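Salmonella typhimurium DB7155 bacteriophage DET7 tailspike (Bacteriophage, PDB 2V5I) probably binds and hydrolyses the O-antigen polysaccharide of Salmonella as the trimeric, beta-helical receptor-binding protein of the phage tail. Local coordinates at residues I70-L75 against E92-P97. Sequence-based numbering, arbitrary orientation.
Sequences IGDGAL and ESKTTP
Asp-72 lays its carboxylate against the bend that follows Glu-92 and grips Thr-95 with both oxygens. Asp-72 OD1 presents its syn lone pair to Thr-95 N, a nearly straight bond of 3.0 Å (172°), and also takes a weak, bent one from Lys-94 N. Asp-72 OD2 accepts the hydroxyl of Thr-95 at a very short OG1–OD2 distance of 2.5 Å. With OG1 beside its own backbone N (chi1 -62°), Thr-95 offers both donors to one carboxylate, and the two side chains cross at about a right angle. Aspartate suits the place because its short stem brings two acceptors to a bend where two successive amides and a hydroxyl converge; serine and threonine supply hydroxyls, and within the bend Ser-93 OG donates to Thr-95 O. Beyond Asp-72, the backbone angles of Gly-73 would jam a CB against Asp-72 O, which calls for glycine.

The tight backbone part lies beside it. Gly-71 N meets Glu-92 O at 2.9 Å, continuing the parallel pairing of Ile-70 with Glu-92, and Ser-93 CA approaches Gly-71 O at 3.4 Å in a CA-H...O contact. Ile-70 brings CG2 to 3.7 Å from Glu-92 O. On the solvent side the hold loosens: the stem of exposed Lys-94 touches the carboxylate, CB lying 3.4 Å from Asp-72 OD1, but Lys-94 NZ merely shares with Asp-72 N a water that accepts from both, weakly from NZ.

Glu-92 turns its carboxylate to Lys-68 and Lys-124. The contact thus ties successive coils of the parallel beta-helix where strands 69-70 and 85-92 end.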
ATOM      1  N   ILE A  70      18.586  35.380   9.327  1.00 10.54           N
ATOM      2  CA  ILE A  70      18.277  36.131   8.145  1.00 12.29           C
ATOM      3  C   ILE A  70      19.562  36.544   7.421  1.00 11.89           C
ATOM      4  O   ILE A  70      20.448  37.192   8.003  1.00 10.57           O
ATOM      5  CB  ILE A  70      17.442  37.400   8.512  1.00 12.63           C
ATOM      6  CG1 ILE A  70      16.181  37.013   9.341  1.00 14.71           C
ATOM      7  CG2 ILE A  70      17.083  38.189   7.272  1.00 14.78           C
ATOM      8  CD1 ILE A  70      15.505  38.154  10.008  1.00 17.49           C
ATOM      9  N   GLY A  71      19.631  36.262   6.134  1.00 11.37           N
ATOM     10  CA  GLY A  71      20.792  36.667   5.348  1.00 12.66           C
ATOM     11  C   GLY A  71      20.750  36.084   3.958  1.00 13.52           C
ATOM     12  O   GLY A  71      19.986  35.143   3.709  1.00 13.50           O
ATOM     13  N   ASP A  72      21.578  36.621   3.061  1.00 13.62           N
ATOM     14  CA  ASP A  72      21.760  36.068   1.738  1.00 14.27           C
ATOM     15  C   ASP A  72      23.047  35.276   1.804  1.00 15.17           C
ATOM     16  O   ASP A  72      24.043  35.768   2.323  1.00 18.89           O
ATOM     17  CB  ASP A  72      21.891  37.140   0.664  1.00 15.34           C
ATOM     18  CG  ASP A  72      20.625  37.890   0.406  1.00 17.18           C
ATOM     19  OD1 ASP A  72      19.532  37.363   0.692  1.00 15.18           O
ATOM     20  OD2 ASP A  72      20.706  39.072  -0.079  1.00 21.14           O
ATOM     21  N   GLY A  73      23.059  34.053   1.301  1.00 12.30           N
ATOM     22  CA  GLY A  73      24.299  33.265   1.318  1.00 12.65           C
ATOM     23  C   GLY A  73      24.300  32.209   2.411  1.00 11.49           C
ATOM     24  O   GLY A  73      23.262  31.891   2.972  1.00 12.34           O
ATOM     25  N   ALA A  74      25.498  31.779   2.811  1.00 11.22           N
ATOM     26  CA  ALA A  74      25.639  30.630   3.692  1.00 12.57           C
ATOM     27  C   ALA A  74      26.045  31.042   5.114  1.00 13.62           C
ATOM     28  O   ALA A  74      26.955  31.895   5.312  1.00 13.81           O
ATOM     29  CB  ALA A  74      26.689  29.670   3.127  1.00 14.56           C
ATOM     30  N   LEU A  75      25.338  30.475   6.094  1.00 10.99           N
ATOM     31  CA  LEU A  75      25.729  30.479   7.492  1.00 10.15           C
ATOM     32  C   LEU A  75      26.326  29.108   7.745  1.00  9.81           C
ATOM     33  O   LEU A  75      25.656  28.098   7.551  1.00 10.97           O
ATOM     34  CB  LEU A  75      24.512  30.735   8.368  1.00 11.40           C
ATOM     35  CG  LEU A  75      24.706  30.721   9.869  1.00  9.86           C
ATOM     36  CD1 LEU A  75      25.802  31.748  10.304  1.00 11.41           C
ATOM     37  CD2 LEU A  75      23.398  30.930  10.589  1.00 11.89           C
ATOM     38  N   GLU A  92      15.869  32.672   6.515  1.00  9.14           N
ATOM     39  CA  GLU A  92      15.121  33.605   5.646  1.00 11.36           C
ATOM     40  C   GLU A  92      16.101  34.477   4.874  1.00 11.29           C
ATOM     41  O   GLU A  92      17.087  34.978   5.436  1.00 11.02           O
ATOM     42  CB  GLU A  92      14.190  34.465   6.487  1.00 11.38           C
ATOM     43  CG  GLU A  92      13.513  35.586   5.675  1.00 13.60           C
ATOM     44  CD  GLU A  92      12.447  36.320   6.426  1.00 21.24           C
ATOM     45  OE1 GLU A  92      11.935  35.836   7.465  1.00 21.41           O
ATOM     46  OE2 GLU A  92      12.069  37.413   5.933  1.00 23.69           O
ATOM     47  N   SER A  93      15.903  34.591   3.564  1.00 10.57           N
ATOM     48  CA  SER A  93      16.777  35.447   2.776  1.00 10.59           C
ATOM     49  C   SER A  93      16.586  36.870   3.173  1.00 11.16           C
ATOM     50  O   SER A  93      15.493  37.261   3.576  1.00 11.48           O
ATOM     51  CB  SER A  93      16.568  35.283   1.269  1.00 10.47           C
ATOM     52  OG  SER A  93      15.230  35.657   0.876  1.00 13.47           O
ATOM     53  N   LYS A  94      17.641  37.642   2.993  1.00 12.84           N
ATOM     54  CA  LYS A  94      17.587  39.089   3.156  1.00 13.41           C
ATOM     55  C   LYS A  94      16.874  39.737   1.967  1.00 13.95           C
ATOM     56  O   LYS A  94      15.993  40.613   2.123  1.00 15.13           O
ATOM     57  CB  LYS A  94      19.050  39.556   3.293  1.00 15.24           C
ATOM     58  CG  LYS A  94      19.224  40.992   3.461  1.00 20.94           C
ATOM     59  CD  LYS A  94      20.609  41.361   3.971  1.00 20.91           C
ATOM     60  CE  LYS A  94      21.682  41.188   2.982  1.00 26.99           C
ATOM     61  NZ  LYS A  94      22.980  41.632   3.626  1.00 30.44           N
ATOM     62  N   THR A  95      17.280  39.339   0.771  1.00 13.08           N
ATOM     63  CA  THR A  95      16.761  39.904  -0.457  1.00 13.49           C
ATOM     64  C   THR A  95      15.416  39.255  -0.799  1.00 12.75           C
ATOM     65  O   THR A  95      15.220  38.034  -0.602  1.00 13.82           O
ATOM     66  CB  THR A  95      17.758  39.699  -1.603  1.00 15.18           C
ATOM     67  OG1 THR A  95      19.010  40.377  -1.322  1.00 14.41           O
ATOM     68  CG2 THR A  95      17.180  40.257  -2.889  1.00 19.11           C
ATOM     69  N   THR A  96      14.516  40.029  -1.389  1.00 12.97           N
ATOM     70  CA  THR A  96      13.246  39.490  -1.888  1.00 11.50           C
ATOM     71  C   THR A  96      13.475  39.326  -3.413  1.00 12.93           C
ATOM     72  O   THR A  96      13.597  40.325  -4.130  1.00 14.09           O
ATOM     73  CB  THR A  96      12.079  40.447  -1.621  1.00 12.09           C
ATOM     74  OG1 THR A  96      11.846  40.560  -0.203  1.00 13.27           O
ATOM     75  CG2 THR A  96      10.813  39.985  -2.260  1.00 12.47           C
ATOM     76  N   PRO A  97      13.627  38.093  -3.884  1.00  9.99           N
ATOM     77  CA  PRO A  97      14.025  37.869  -5.269  1.00 10.26           C
ATOM     78  C   PRO A  97      12.866  38.035  -6.270  1.00  9.22           C
ATOM     79  O   PRO A  97      11.691  37.999  -5.893  1.00 10.34           O
ATOM     80  CB  PRO A  97      14.472  36.390  -5.237  1.00 11.52           C
ATOM     81  CG  PRO A  97      13.701  35.829  -4.171  1.00 13.80           C
ATOM     82  CD  PRO A  97      13.437  36.832  -3.158  1.00 13.61           C
TER
HETATM   83  O   HOH W   1      23.524  38.474   4.248  1.00 20.97           O